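Local coordinates for protein stress response kinase A (Escherichia coli, PDB 1ZYL) that phosphorylates proteins, itself included, on serine and threonine residues and probably helps the bacterium withstand oxidative and extracytoplasmic stress, at residues M17-E22 with F101-F106; V41-D46 with R51-F56; E69-A74 with G92-N97; E60-D65 with I142-I147. One frame throughout, in Å; residues are numbered along the deposited sequence.

Contact 1: M17-E22 with F101-F106; sequences MDALFE and FYFAVF
The ring of Phe-103 is met at one edge, near its plane, by Leu-20 CD2, whereas Ala-19 CB approaches it obliquely. Around the same ring, Phe-56 of the adjoining strand stacks and His-23 makes an edge-to-face pair. This is a helix laid on the antiparallel sheet of a kinase-like N-terminal lobe: helix 13-22 runs across strand 101-107, and the axes of the two short segments approach to 10.9 Å at 68°. No hydrogen bond crosses the gap; side chains fill it, Phe-103 reaching over from the strand. Its side chain leaves the strand toward the helix, and a chi1 of 64°, with CG between the backbone N and the carbonyl carbon, then places the ring so that Phe-103 CZ lies 3.8 Å from Ala-19 CB. The small methyl of Ala-19 admits the large ring close to the helix backbone, an example of a bulky group matched to a small one. Leu-20 leans over from the next position, and its CD2 lies 4.2 Å from Phe-103 CE2. All four touching residues are buried, and the contacts between their side chains are apolar. The same leucine methyl also reaches the following inward-facing strand residue, with Leu-20 CD2 4.4 Å from Val-105 CG2.

Contact 2: V41-D46 with R51-F56; sequences VYQFQD and RFVVKF
Strands 41-44 and 52-56 run antiparallel as a beta hairpin, with Tyr-42 and Val-54, then Phe-44 and Phe-52, as hydrogen-bonded pairs. Tyr-42 N gives to Val-54 O at 3.0 Å in the carbonyl plane, and Val-54 N returns the bond to Tyr-42 O. Nearer the turn the ladder is less regular: Phe-44 N approaches Phe-52 O from 45° above the carbonyl plane, and the reciprocal bond is weak. On the face carrying these four side chains, Phe-52 CB sits over the Phe-44 ring in a CH-pi contact, 3.7 Å from its centroid. The two rings are nearly parallel, at 23°, but slid apart until they barely overlap. Leu-20 and Val-105 also pack against Phe-44 there. The other face bears Val-41, Gln-43, Val-53 and Lys-55. Val-41 CG2 touches Lys-55 CG, while Gln-43 CB lies 3.9 Å from Val-53 CG1. Gln-43 runs out extended, its CG opposite the backbone N (chi1 -176°), until NE2 lies over the Arg-51 guanidinium, 3.8 Å from Arg-51 NH1. A glycine here would strip away that cover, and the guanidinium would probably be freer to turn. Lys-55 makes a long, weak ion pair with Asp-217. One face is thus apolar and largely buried; the other brings Lys-55 close to this probable magnesium ligand, consistent with the lysine-bearing strand of protein kinases.

Contact 3: E69-A74 with G92-N97; sequences EEHQFA and GQTLLN
His-71 and Thr-94 pass side by side, pointing opposite ways, the imidazole offering its edge, and not a face, to the threonine. Thr-94 CB lies in the ring plane beyond CD2 of the histidine, and His-71 NE2 stands 4.0 Å from Thr-94 CB. The hydroxyl is modelled too near the ring to be trusted in detail, and no hydrogen bond joins the pair. The ring is set by its CG being anti to the carbonyl carbon (chi1 -89°), and ND1 makes a weak hydrogen bond back to Ile-67 O one turn earlier in the helix. Leu-95 N lies obliquely to the ring, 4.3 Å from His-71 CD2. With an alanine here, Thr-94 would lose the imidazole edge beside it, and a gap would probably open between helix and loop. Ala-104 and Tyr-57, on two strands of the sheet, touch the same histidine. Through this histidine helix 64-79 meets both the loop leading into strand 96-98 and the sheet, an arrangement consistent with the C helix of the protein kinase fold, which packs against the N-lobe sheet.

Contact 4: E60-D65 with I142-I147; sequences ERWTAD and IHRPTI
Arg-144 lies over one face of the Trp-62 indole in a cation-pi contact, its CZ 4.1 Å from the centroid of the five-membered ring and 20° off the normal. The guanidinium is tilted 55° from the indole and leads with NH1; bends at chi2 and chi3 carry it there. Arg-61 CG lies on the opposite indole face, 3.9 Å above the plane. Hydrogen bonds and charge fix the polar ends elsewhere: Trp-62 NE1 bonds to Asp-219 O, while Arg-144 uses NE for Gln-66 O and NH1 for a salt bridge with Glu-70. Apolar contact comes from the six-membered end of the indole, where Trp-62 CH2 meets Pro-145 CD at 3.5 Å. A CH-pi contact completes the set, with Asp-65 CB over the His-143 ring, 3.7 Å from its centroid. Thr-63 is the N-cap of helix 64-79, and the contact joins the start of that helix to the loop between helices 119-136 and 149-161.

Overall arrangement
Contacts 1 and 2 share the five-stranded sheet, where strands 52-57 and 101-107 are neighbours: contact 2 supplies the backbone ladder and contact 1 the helix lying on its apolar face. Contact 1 is buried and purely apolar; contact 2 is partly buried and has one apolar face and one mixed face. Contacts 3 and 4 both use helix 64-79, which follows strand 52-57. Contact 3, small and partly buried, ties the helix toward the sheet edge, whereas contact 4 lies at the surface and combines cation-pi, CH-pi and apolar contacts, with its salt bridges going to residues outside it. Glu-69 links these two, since its OE1 bonds to the backbone N of Ile-142 and His-143.

Contact 1: M17-E22 with F101-F106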
loop_
_atom_site.group_PDB
_atom_site.type_symbol
_atom_site.label_atom_id
_atom_site.label_comp_id
_atom_site.label_asym_id
_atom_site.label_seq_id
_atom_site.Cartn_x
_atom_site.Cartn_y
_atom_site.Cartn_z
ATOM N N MET A 17 16.776 14.985 -15.165
ATOM C CA MET A 17 18.213 15.186 -15.068
ATOM C C MET A 17 18.498 16.587 -14.526
ATOM O O MET A 17 19.417 16.774 -13.723
ATOM C CB MET A 17 18.868 14.999 -16.436
ATOM C CG MET A 17 18.981 13.547 -16.858
ATOM S SD MET A 17 20.090 12.608 -15.794
ATOM C CE MET A 17 21.610 12.705 -16.722
ATOM N N ASP A 18 17.709 17.567 -14.960
ATOM C CA ASP A 18 17.881 18.938 -14.489
ATOM C C ASP A 18 17.719 18.925 -12.971
ATOM O O ASP A 18 18.557 19.438 -12.227
ATOM C CB ASP A 18 16.829 19.863 -15.105
ATOM C CG ASP A 18 16.842 19.834 -16.622
ATOM O OD1 ASP A 18 17.942 19.907 -17.210
ATOM O OD2 ASP A 18 15.750 19.749 -17.228
ATOM N N ALA A 19 16.624 18.321 -12.526
ATOM C CA ALA A 19 16.327 18.201 -11.112
ATOM C C ALA A 19 17.517 17.598 -10.374
ATOM O O ALA A 19 17.981 18.145 -9.379
ATOM C CB ALA A 19 15.092 17.327 -10.926
ATOM N N LEU A 20 18.008 16.466 -10.861
ATOM C CA LEU A 20 19.140 15.823 -10.215
ATOM C C LEU A 20 20.397 16.670 -10.308
ATOM O O LEU A 20 21.363 16.446 -9.572
ATOM C CB LEU A 20 19.414 14.450 -10.824
ATOM C CG LEU A 20 18.463 13.345 -10.384
ATOM C CD1 LEU A 20 18.977 12.012 -10.895
ATOM C CD2 LEU A 20 18.368 13.328 -8.869
ATOM N N PHE A 21 20.393 17.636 -11.219
ATOM C CA PHE A 21 21.548 18.498 -11.370
ATOM C C PHE A 21 21.423 19.615 -10.350
ATOM O O PHE A 21 22.309 19.809 -9.527
ATOM C CB PHE A 21 21.605 19.088 -12.774
ATOM C CG PHE A 21 22.912 19.747 -13.094
ATOM C CD1 PHE A 21 24.021 18.982 -13.441
ATOM C CD2 PHE A 21 23.045 21.130 -13.018
ATOM C CE1 PHE A 21 25.248 19.584 -13.709
ATOM C CE2 PHE A 21 24.267 21.742 -13.284
ATOM C CZ PHE A 21 25.371 20.967 -13.630
ATOM N N GLU A 22 20.305 20.334 -10.411
ATOM C CA GLU A 22 20.022 21.440 -9.499
ATOM C C GLU A 22 20.362 21.086 -8.054
ATOM O O GLU A 22 20.538 21.971 -7.218
ATOM C CB GLU A 22 18.542 21.818 -9.584
ATOM C CG GLU A 22 18.114 22.410 -10.909
ATOM C CD GLU A 22 18.414 23.889 -11.005
ATOM O OE1 GLU A 22 18.179 24.481 -12.081
ATOM O OE2 GLU A 22 18.878 24.460 -9.997
ATOM N N PHE A 101 7.243 19.215 -9.175
ATOM C CA PHE A 101 7.272 17.855 -8.663
ATOM C C PHE A 101 8.210 17.723 -7.475
ATOM O O PHE A 101 9.295 18.302 -7.472
ATOM C CB PHE A 101 7.740 16.885 -9.755
ATOM C CG PHE A 101 6.824 16.807 -10.946
ATOM C CD1 PHE A 101 6.539 17.942 -11.705
ATOM C CD2 PHE A 101 6.259 15.589 -11.321
ATOM C CE1 PHE A 101 5.704 17.865 -12.821
ATOM C CE2 PHE A 101 5.423 15.498 -12.436
ATOM C CZ PHE A 101 5.145 16.641 -13.187
ATOM N N TYR A 102 7.779 16.966 -6.466
ATOM C CA TYR A 102 8.592 16.701 -5.284
ATOM C C TYR A 102 9.302 15.402 -5.615
ATOM O O TYR A 102 8.872 14.682 -6.508
ATOM C CB TYR A 102 7.715 16.458 -4.064
ATOM C CG TYR A 102 7.078 17.680 -3.471
ATOM C CD1 TYR A 102 7.817 18.563 -2.684
ATOM C CD2 TYR A 102 5.716 17.916 -3.627
ATOM C CE1 TYR A 102 7.208 19.647 -2.053
ATOM C CE2 TYR A 102 5.097 18.994 -3.003
ATOM C CZ TYR A 102 5.846 19.852 -2.212
ATOM O OH TYR A 102 5.215 20.869 -1.535
ATOM N N PHE A 103 10.381 15.094 -4.909
ATOM C CA PHE A 103 11.078 13.843 -5.160
ATOM C C PHE A 103 12.124 13.552 -4.107
ATOM O O PHE A 103 12.540 14.446 -3.371
ATOM C CB PHE A 103 11.733 13.844 -6.541
ATOM C CG PHE A 103 12.814 14.877 -6.715
ATOM C CD1 PHE A 103 12.517 16.234 -6.708
ATOM C CD2 PHE A 103 14.128 14.491 -6.953
ATOM C CE1 PHE A 103 13.513 17.188 -6.942
ATOM C CE2 PHE A 103 15.129 15.441 -7.188
ATOM C CZ PHE A 103 14.820 16.786 -7.184
ATOM N N ALA A 104 12.535 12.290 -4.039
ATOM C CA ALA A 104 13.539 11.842 -3.090
ATOM C C ALA A 104 14.413 10.808 -3.782
ATOM O O ALA A 104 14.046 10.277 -4.826
ATOM C CB ALA A 104 12.869 11.237 -1.868
ATOM N N VAL A 105 15.572 10.524 -3.202
ATOM C CA VAL A 105 16.494 9.556 -3.781
ATOM C C VAL A 105 16.741 8.440 -2.780
ATOM O O VAL A 105 17.053 8.702 -1.623
ATOM C CB VAL A 105 17.842 10.226 -4.150
ATOM C CG1 VAL A 105 18.707 9.256 -4.914
ATOM C CG2 VAL A 105 17.594 11.478 -4.987
ATOM N N PHE A 106 16.596 7.194 -3.214
ATOM C CA PHE A 106 16.811 6.075 -2.308
ATOM C C PHE A 106 17.903 5.137 -2.788
ATOM O O PHE A 106 18.048 4.896 -3.988
ATOM C CB PHE A 106 15.531 5.251 -2.126
ATOM C CG PHE A 106 14.360 6.035 -1.624
ATOM C CD1 PHE A 106 13.668 6.892 -2.466
ATOM C CD2 PHE A 106 13.938 5.904 -0.306
ATOM C CE1 PHE A 106 12.571 7.607 -2.003
ATOM C CE2 PHE A 106 12.842 6.615 0.168
ATOM C CZ PHE A 106 12.156 7.470 -0.682
#

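Contact 2: V41-D46 with R51-F56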
loop_
_atom_site.group_PDB
_atom_site.type_symbol
_atom_site.label_atom_id
_atom_site.label_comp_id
_atom_site.label_asym_id
_atom_site.label_seq_id
_atom_site.Cartn_x
_atom_site.Cartn_y
_atom_site.Cartn_z
ATOM N N VAL A 41 9.409 6.302 -10.917
ATOM C CA VAL A 41 10.710 5.935 -10.363
ATOM C C VAL A 41 11.723 5.599 -11.445
ATOM O O VAL A 41 11.433 4.841 -12.367
ATOM C CB VAL A 41 10.620 4.704 -9.433
ATOM C CG1 VAL A 41 12.026 4.176 -9.143
ATOM C CG2 VAL A 41 9.906 5.068 -8.133
ATOM N N TYR A 42 12.918 6.161 -11.312
ATOM C CA TYR A 42 13.999 5.928 -12.261
ATOM C C TYR A 42 15.240 5.535 -11.467
ATOM O O TYR A 42 15.427 5.999 -10.342
ATOM C CB TYR A 42 14.295 7.200 -13.075
ATOM C CG TYR A 42 13.211 7.624 -14.055
ATOM C CD1 TYR A 42 12.129 8.404 -13.648
ATOM C CD2 TYR A 42 13.277 7.243 -15.398
ATOM C CE1 TYR A 42 11.133 8.798 -14.559
ATOM C CE2 TYR A 42 12.293 7.629 -16.318
ATOM C CZ TYR A 42 11.225 8.405 -15.894
ATOM O OH TYR A 42 10.257 8.773 -16.809
ATOM N N GLN A 43 16.077 4.679 -12.048
ATOM C CA GLN A 43 17.308 4.222 -11.400
ATOM C C GLN A 43 18.506 4.896 -12.068
ATOM O O GLN A 43 18.429 5.297 -13.228
ATOM C CB GLN A 43 17.445 2.705 -11.543
ATOM C CG GLN A 43 18.650 2.098 -10.832
ATOM C CD GLN A 43 18.951 0.684 -11.305
ATOM O OE1 GLN A 43 19.445 0.483 -12.416
ATOM N NE2 GLN A 43 18.645 -0.301 -10.467
ATOM N N PHE A 44 19.613 5.015 -11.342
ATOM C CA PHE A 44 20.810 5.640 -11.896
ATOM C C PHE A 44 22.041 5.371 -11.028
ATOM O O PHE A 44 21.966 5.424 -9.803
ATOM C CB PHE A 44 20.581 7.150 -12.050
ATOM C CG PHE A 44 20.501 7.894 -10.744
ATOM C CD1 PHE A 44 21.643 8.436 -10.166
ATOM C CD2 PHE A 44 19.288 8.042 -10.084
ATOM C CE1 PHE A 44 21.577 9.115 -8.948
ATOM C CE2 PHE A 44 19.212 8.721 -8.863
ATOM C CZ PHE A 44 20.360 9.257 -8.297
ATOM N N GLN A 45 23.169 5.067 -11.667
ATOM C CA GLN A 45 24.411 4.800 -10.942
ATOM C C GLN A 45 25.018 6.110 -10.463
ATOM O O GLN A 45 24.548 7.190 -10.818
ATOM C CB GLN A 45 25.423 4.085 -11.838
ATOM C CG GLN A 45 24.954 2.761 -12.387
ATOM C CD GLN A 45 25.941 2.173 -13.372
ATOM O OE1 GLN A 45 27.050 1.789 -13.003
ATOM N NE2 GLN A 45 25.545 2.109 -14.639
ATOM N N ASP A 46 26.074 6.005 -9.664
ATOM C CA ASP A 46 26.750 7.179 -9.123
ATOM C C ASP A 46 28.217 7.155 -9.546
ATOM O O ASP A 46 28.682 6.167 -10.112
ATOM C CB ASP A 46 26.638 7.157 -7.595
ATOM C CG ASP A 46 26.993 8.483 -6.961
ATOM O OD1 ASP A 46 26.357 9.504 -7.311
ATOM O OD2 ASP A 46 27.903 8.501 -6.105
ATOM N N ARG A 51 24.353 1.957 -7.675
ATOM C CA ARG A 51 22.955 2.210 -8.027
ATOM C C ARG A 51 22.065 2.960 -7.029
ATOM O O ARG A 51 22.155 2.778 -5.813
ATOM C CB ARG A 51 22.289 0.891 -8.422
ATOM C CG ARG A 51 23.074 0.094 -9.460
ATOM C CD ARG A 51 22.313 -1.151 -9.879
ATOM N NE ARG A 51 21.806 -1.884 -8.721
ATOM C CZ ARG A 51 21.024 -2.957 -8.790
ATOM N NH1 ARG A 51 20.655 -3.437 -9.970
ATOM N NH2 ARG A 51 20.601 -3.543 -7.677
ATOM N N PHE A 52 21.199 3.805 -7.592
ATOM C CA PHE A 52 20.242 4.645 -6.862
ATOM C C PHE A 52 18.926 4.694 -7.638
ATOM O O PHE A 52 18.833 4.196 -8.761
ATOM C CB PHE A 52 20.767 6.078 -6.755
ATOM C CG PHE A 52 21.659 6.320 -5.584
ATOM C CD1 PHE A 52 21.137 6.364 -4.297
ATOM C CD2 PHE A 52 23.022 6.541 -5.768
ATOM C CE1 PHE A 52 21.957 6.628 -3.202
ATOM C CE2 PHE A 52 23.857 6.807 -4.683
ATOM C CZ PHE A 52 23.323 6.851 -3.396
ATOM N N VAL A 53 17.911 5.305 -7.039
ATOM C CA VAL A 53 16.616 5.453 -7.699
ATOM C C VAL A 53 15.993 6.772 -7.274
ATOM O O VAL A 53 16.048 7.144 -6.106
ATOM C CB VAL A 53 15.625 4.301 -7.349
ATOM C CG1 VAL A 53 16.159 2.973 -7.836
ATOM C CG2 VAL A 53 15.390 4.243 -5.864
ATOM N N VAL A 54 15.429 7.502 -8.227
ATOM C CA VAL A 54 14.784 8.756 -7.884
ATOM C C VAL A 54 13.309 8.434 -7.911
ATOM O O VAL A 54 12.859 7.668 -8.764
ATOM C CB VAL A 54 15.024 9.874 -8.916
ATOM C CG1 VAL A 54 15.206 11.192 -8.182
ATOM C CG2 VAL A 54 16.204 9.546 -9.808
ATOM N N LYS A 55 12.561 9.009 -6.980
ATOM C CA LYS A 55 11.141 8.766 -6.922
ATOM C C LYS A 55 10.474 10.117 -7.006
ATOM O O LYS A 55 10.697 10.974 -6.149
ATOM C CB LYS A 55 10.774 8.087 -5.598
ATOM C CG LYS A 55 9.420 7.355 -5.571
ATOM C CD LYS A 55 9.123 6.817 -4.163
ATOM C CE LYS A 55 8.060 5.699 -4.151
ATOM N NZ LYS A 55 8.583 4.332 -4.518
ATOM N N PHE A 56 9.684 10.324 -8.052
ATOM C CA PHE A 56 8.971 11.574 -8.190
ATOM C C PHE A 56 7.558 11.336 -7.737
ATOM O O PHE A 56 6.783 10.675 -8.411
ATOM C CB PHE A 56 8.980 12.072 -9.628
ATOM C CG PHE A 56 10.219 12.820 -9.989
ATOM C CD1 PHE A 56 11.432 12.157 -10.127
ATOM C CD2 PHE A 56 10.179 14.193 -10.173
ATOM C CE1 PHE A 56 12.589 12.852 -10.446
ATOM C CE2 PHE A 56 11.329 14.896 -10.491
ATOM C CZ PHE A 56 12.539 14.224 -10.628
#

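Contact 3: E69-A74 with G92-N97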
loop_
_atom_site.group_PDB
_atom_site.type_symbol
_atom_site.label_atom_id
_atom_site.label_comp_id
_atom_site.label_asym_id
_atom_site.label_seq_id
_atom_site.Cartn_x
_atom_site.Cartn_y
_atom_site.Cartn_z
ATOM N N GLU A 69 6.556 13.028 6.782
ATOM C CA GLU A 69 6.189 12.079 7.828
ATOM C C GLU A 69 6.682 10.657 7.550
ATOM O O GLU A 69 7.061 9.939 8.478
ATOM C CB GLU A 69 4.675 12.075 8.038
ATOM C CG GLU A 69 4.188 13.142 9.001
ATOM C CD GLU A 69 2.676 13.165 9.139
ATOM O OE1 GLU A 69 2.159 13.861 10.037
ATOM O OE2 GLU A 69 2.000 12.492 8.342
ATOM N N GLU A 70 6.681 10.231 6.293
ATOM C CA GLU A 70 7.173 8.893 6.024
ATOM C C GLU A 70 8.697 8.933 5.993
ATOM O O GLU A 70 9.358 8.015 6.476
ATOM C CB GLU A 70 6.611 8.329 4.710
ATOM C CG GLU A 70 6.966 9.104 3.463
ATOM C CD GLU A 70 7.110 8.204 2.250
ATOM O OE1 GLU A 70 8.028 7.359 2.261
ATOM O OE2 GLU A 70 6.310 8.339 1.295
ATOM N N HIS A 71 9.253 10.001 5.430
ATOM C CA HIS A 71 10.706 10.156 5.361
ATOM C C HIS A 71 11.258 10.070 6.778
ATOM O O HIS A 71 12.334 9.528 7.013
ATOM C CB HIS A 71 11.072 11.509 4.764
ATOM C CG HIS A 71 11.198 11.508 3.270
ATOM N ND1 HIS A 71 10.171 11.127 2.434
ATOM C CD2 HIS A 71 12.218 11.888 2.466
ATOM C CE1 HIS A 71 10.554 11.277 1.180
ATOM N NE2 HIS A 71 11.792 11.737 1.171
ATOM N N GLN A 72 10.511 10.628 7.720
ATOM C CA GLN A 72 10.901 10.598 9.112
ATOM C C GLN A 72 10.784 9.129 9.526
ATOM O O GLN A 72 11.772 8.497 9.911
ATOM C CB GLN A 72 9.954 11.488 9.937
ATOM C CG GLN A 72 10.412 11.757 11.364
ATOM C CD GLN A 72 11.911 12.063 11.456
ATOM O OE1 GLN A 72 12.449 12.848 10.665
ATOM N NE2 GLN A 72 12.586 11.448 12.429
ATOM N N PHE A 73 9.577 8.583 9.408
ATOM C CA PHE A 73 9.327 7.197 9.772
ATOM C C PHE A 73 10.419 6.284 9.211
ATOM O O PHE A 73 11.059 5.545 9.955
ATOM C CB PHE A 73 7.951 6.767 9.258
ATOM C CG PHE A 73 7.478 5.442 9.795
ATOM C CD1 PHE A 73 6.469 4.744 9.145
ATOM C CD2 PHE A 73 8.021 4.904 10.956
ATOM C CE1 PHE A 73 6.009 3.533 9.642
ATOM C CE2 PHE A 73 7.565 3.691 11.462
ATOM C CZ PHE A 73 6.557 3.004 10.805
ATOM N N ALA A 74 10.642 6.344 7.904
ATOM C CA ALA A 74 11.664 5.514 7.275
ATOM C C ALA A 74 13.019 5.708 7.939
ATOM O O ALA A 74 13.706 4.742 8.260
ATOM C CB ALA A 74 11.774 5.842 5.797
ATOM N N GLY A 92 20.546 19.381 3.852
ATOM C CA GLY A 92 19.403 19.985 4.504
ATOM C C GLY A 92 18.296 18.989 4.789
ATOM O O GLY A 92 18.102 18.575 5.933
ATOM N N GLN A 93 17.567 18.603 3.749
ATOM C CA GLN A 93 16.476 17.655 3.911
ATOM C C GLN A 93 16.595 16.512 2.919
ATOM O O GLN A 93 17.620 16.346 2.255
ATOM C CB GLN A 93 15.127 18.345 3.716
ATOM C CG GLN A 93 14.838 18.694 2.273
ATOM C CD GLN A 93 15.830 19.684 1.713
ATOM O OE1 GLN A 93 16.018 19.774 0.498
ATOM N NE2 GLN A 93 16.466 20.449 2.598
ATOM N N THR A 94 15.521 15.735 2.827
ATOM C CA THR A 94 15.471 14.587 1.938
ATOM C C THR A 94 14.437 14.783 0.830
ATOM O O THR A 94 14.502 14.135 -0.219
ATOM C CB THR A 94 15.135 13.293 2.734
ATOM O OG1 THR A 94 14.088 13.556 3.678
ATOM C CG2 THR A 94 16.349 12.799 3.483
ATOM N N LEU A 95 13.501 15.696 1.065
ATOM C CA LEU A 95 12.425 15.976 0.116
ATOM C C LEU A 95 12.747 17.049 -0.914
ATOM O O LEU A 95 12.285 18.188 -0.791
ATOM C CB LEU A 95 11.168 16.414 0.864
ATOM C CG LEU A 95 9.842 15.888 0.331
ATOM C CD1 LEU A 95 8.749 16.903 0.662
ATOM C CD2 LEU A 95 9.935 15.629 -1.160
ATOM N N LEU A 96 13.517 16.693 -1.934
ATOM C CA LEU A 96 13.852 17.661 -2.968
ATOM C C LEU A 96 12.597 17.990 -3.777
ATOM O O LEU A 96 11.593 17.276 -3.713
ATOM C CB LEU A 96 14.943 17.108 -3.893
ATOM C CG LEU A 96 16.190 16.478 -3.260
ATOM C CD1 LEU A 96 16.431 17.048 -1.859
ATOM C CD2 LEU A 96 15.998 14.980 -3.182
ATOM N N ASN A 97 12.659 19.079 -4.535
ATOM C CA ASN A 97 11.533 19.509 -5.355
ATOM C C ASN A 97 11.960 20.328 -6.576
ATOM O O ASN A 97 12.372 21.483 -6.459
ATOM C CB ASN A 97 10.557 20.331 -4.515
ATOM C CG ASN A 97 9.570 21.098 -5.363
ATOM O OD1 ASN A 97 8.720 20.511 -6.029
ATOM N ND2 ASN A 97 9.686 22.419 -5.358
#

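Contact 4: E60-D65 with I142-I147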
loop_
_atom_site.group_PDB
_atom_site.type_symbol
_atom_site.label_atom_id
_atom_site.label_comp_id
_atom_site.label_asym_id
_atom_site.label_seq_id
_atom_site.Cartn_x
_atom_site.Cartn_y
_atom_site.Cartn_z
ATOM N N GLU A 60 -0.481 16.186 -6.396
ATOM C CA GLU A 60 -1.847 16.077 -5.901
ATOM C C GLU A 60 -2.144 14.925 -4.948
ATOM O O GLU A 60 -3.185 14.914 -4.295
ATOM C CB GLU A 60 -2.814 16.034 -7.078
ATOM C CG GLU A 60 -2.623 17.208 -8.011
ATOM C CD GLU A 60 -2.122 18.439 -7.273
ATOM O OE1 GLU A 60 -2.803 18.893 -6.323
ATOM O OE2 GLU A 60 -1.040 18.944 -7.643
ATOM N N ARG A 61 -1.242 13.959 -4.850
ATOM C CA ARG A 61 -1.471 12.834 -3.956
ATOM C C ARG A 61 -1.134 13.198 -2.517
ATOM O O ARG A 61 -2.027 13.342 -1.689
ATOM C CB ARG A 61 -0.647 11.627 -4.404
ATOM C CG ARG A 61 -0.766 10.410 -3.514
ATOM C CD ARG A 61 -0.358 9.192 -4.293
ATOM N NE ARG A 61 0.222 8.131 -3.475
ATOM C CZ ARG A 61 -0.458 7.363 -2.631
ATOM N NH1 ARG A 61 -1.764 7.529 -2.474
ATOM N NH2 ARG A 61 0.168 6.406 -1.964
ATOM N N TRP A 62 0.156 13.357 -2.232
ATOM C CA TRP A 62 0.635 13.696 -0.894
ATOM C C TRP A 62 1.170 15.128 -0.817
ATOM O O TRP A 62 1.669 15.673 -1.805
ATOM C CB TRP A 62 1.768 12.741 -0.486
ATOM C CG TRP A 62 1.382 11.295 -0.264
ATOM C CD1 TRP A 62 2.148 10.202 -0.541
ATOM C CD2 TRP A 62 0.175 10.794 0.329
ATOM N NE1 TRP A 62 1.500 9.054 -0.159
ATOM C CE2 TRP A 62 0.286 9.385 0.377
ATOM C CE3 TRP A 62 -0.991 11.395 0.827
ATOM C CZ2 TRP A 62 -0.726 8.566 0.901
ATOM C CZ3 TRP A 62 -1.999 10.577 1.350
ATOM C CH2 TRP A 62 -1.858 9.180 1.380
ATOM N N THR A 63 1.071 15.739 0.356
ATOM C CA THR A 63 1.603 17.083 0.529
ATOM C C THR A 63 3.002 16.894 1.071
ATOM O O THR A 63 3.371 15.792 1.464
ATOM C CB THR A 63 0.803 17.918 1.550
ATOM O OG1 THR A 63 0.727 17.215 2.795
ATOM C CG2 THR A 63 -0.595 18.200 1.034
ATOM N N ALA A 64 3.783 17.964 1.088
ATOM C CA ALA A 64 5.141 17.887 1.601
ATOM C C ALA A 64 5.079 17.406 3.057
ATOM O O ALA A 64 5.775 16.463 3.455
ATOM C CB ALA A 64 5.811 19.258 1.503
ATOM N N ASP A 65 4.223 18.046 3.842
ATOM C CA ASP A 65 4.057 17.683 5.242
ATOM C C ASP A 65 3.771 16.195 5.410
ATOM O O ASP A 65 4.049 15.625 6.460
ATOM C CB ASP A 65 2.914 18.486 5.858
ATOM C CG ASP A 65 3.191 19.968 5.863
ATOM O OD1 ASP A 65 4.032 20.412 5.051
ATOM O OD2 ASP A 65 2.564 20.689 6.668
ATOM N N ILE A 142 0.352 12.772 11.489
ATOM C CA ILE A 142 -0.574 13.846 11.798
ATOM C C ILE A 142 -1.187 14.295 10.499
ATOM O O ILE A 142 -2.342 14.710 10.466
ATOM C CB ILE A 142 0.131 15.040 12.471
ATOM C CG1 ILE A 142 0.535 14.666 13.898
ATOM C CG2 ILE A 142 -0.796 16.242 12.509
ATOM C CD1 ILE A 142 1.277 15.767 14.632
ATOM N N HIS A 143 -0.409 14.193 9.426
ATOM C CA HIS A 143 -0.869 14.593 8.100
ATOM C C HIS A 143 -1.284 13.423 7.210
ATOM O O HIS A 143 -2.247 13.531 6.447
ATOM C CB HIS A 143 0.206 15.427 7.412
ATOM C CG HIS A 143 0.469 16.723 8.102
ATOM N ND1 HIS A 143 -0.523 17.648 8.338
ATOM C CD2 HIS A 143 1.597 17.231 8.651
ATOM C CE1 HIS A 143 -0.020 18.672 9.004
ATOM N NE2 HIS A 143 1.264 18.445 9.207
ATOM N N ARG A 144 -0.560 12.314 7.302
ATOM C CA ARG A 144 -0.896 11.143 6.519
ATOM C C ARG A 144 -2.227 10.604 7.009
ATOM O O ARG A 144 -2.593 10.783 8.173
ATOM C CB ARG A 144 0.156 10.067 6.693
ATOM C CG ARG A 144 1.538 10.502 6.322
ATOM C CD ARG A 144 2.292 9.337 5.772
ATOM N NE ARG A 144 2.955 9.727 4.543
ATOM C CZ ARG A 144 2.920 9.018 3.427
ATOM N NH1 ARG A 144 3.561 9.455 2.349
ATOM N NH2 ARG A 144 2.246 7.876 3.389
ATOM N N PRO A 145 -2.973 9.929 6.129
ATOM C CA PRO A 145 -4.273 9.374 6.512
ATOM C C PRO A 145 -4.174 8.332 7.608
ATOM O O PRO A 145 -3.130 7.706 7.815
ATOM C CB PRO A 145 -4.785 8.743 5.216
ATOM C CG PRO A 145 -4.117 9.520 4.159
ATOM C CD PRO A 145 -2.715 9.721 4.696
ATOM N N THR A 146 -5.266 8.149 8.327
ATOM C CA THR A 146 -5.294 7.120 9.344
ATOM C C THR A 146 -6.472 6.252 8.905
ATOM O O THR A 146 -7.626 6.669 9.000
ATOM C CB THR A 146 -5.479 7.719 10.751
ATOM O OG1 THR A 146 -6.286 6.849 11.544
ATOM C CG2 THR A 146 -6.104 9.082 10.667
ATOM N N ILE A 147 -6.149 5.069 8.371
ATOM C CA ILE A 147 -7.121 4.115 7.853
ATOM C C ILE A 147 -8.472 4.199 8.555
ATOM O O ILE A 147 -8.564 4.203 9.786
ATOM C CB ILE A 147 -6.557 2.662 7.925
ATOM C CG1 ILE A 147 -5.447 2.491 6.888
ATOM C CG2 ILE A 147 -7.652 1.626 7.670
ATOM C CD1 ILE A 147 -4.883 1.080 6.814
#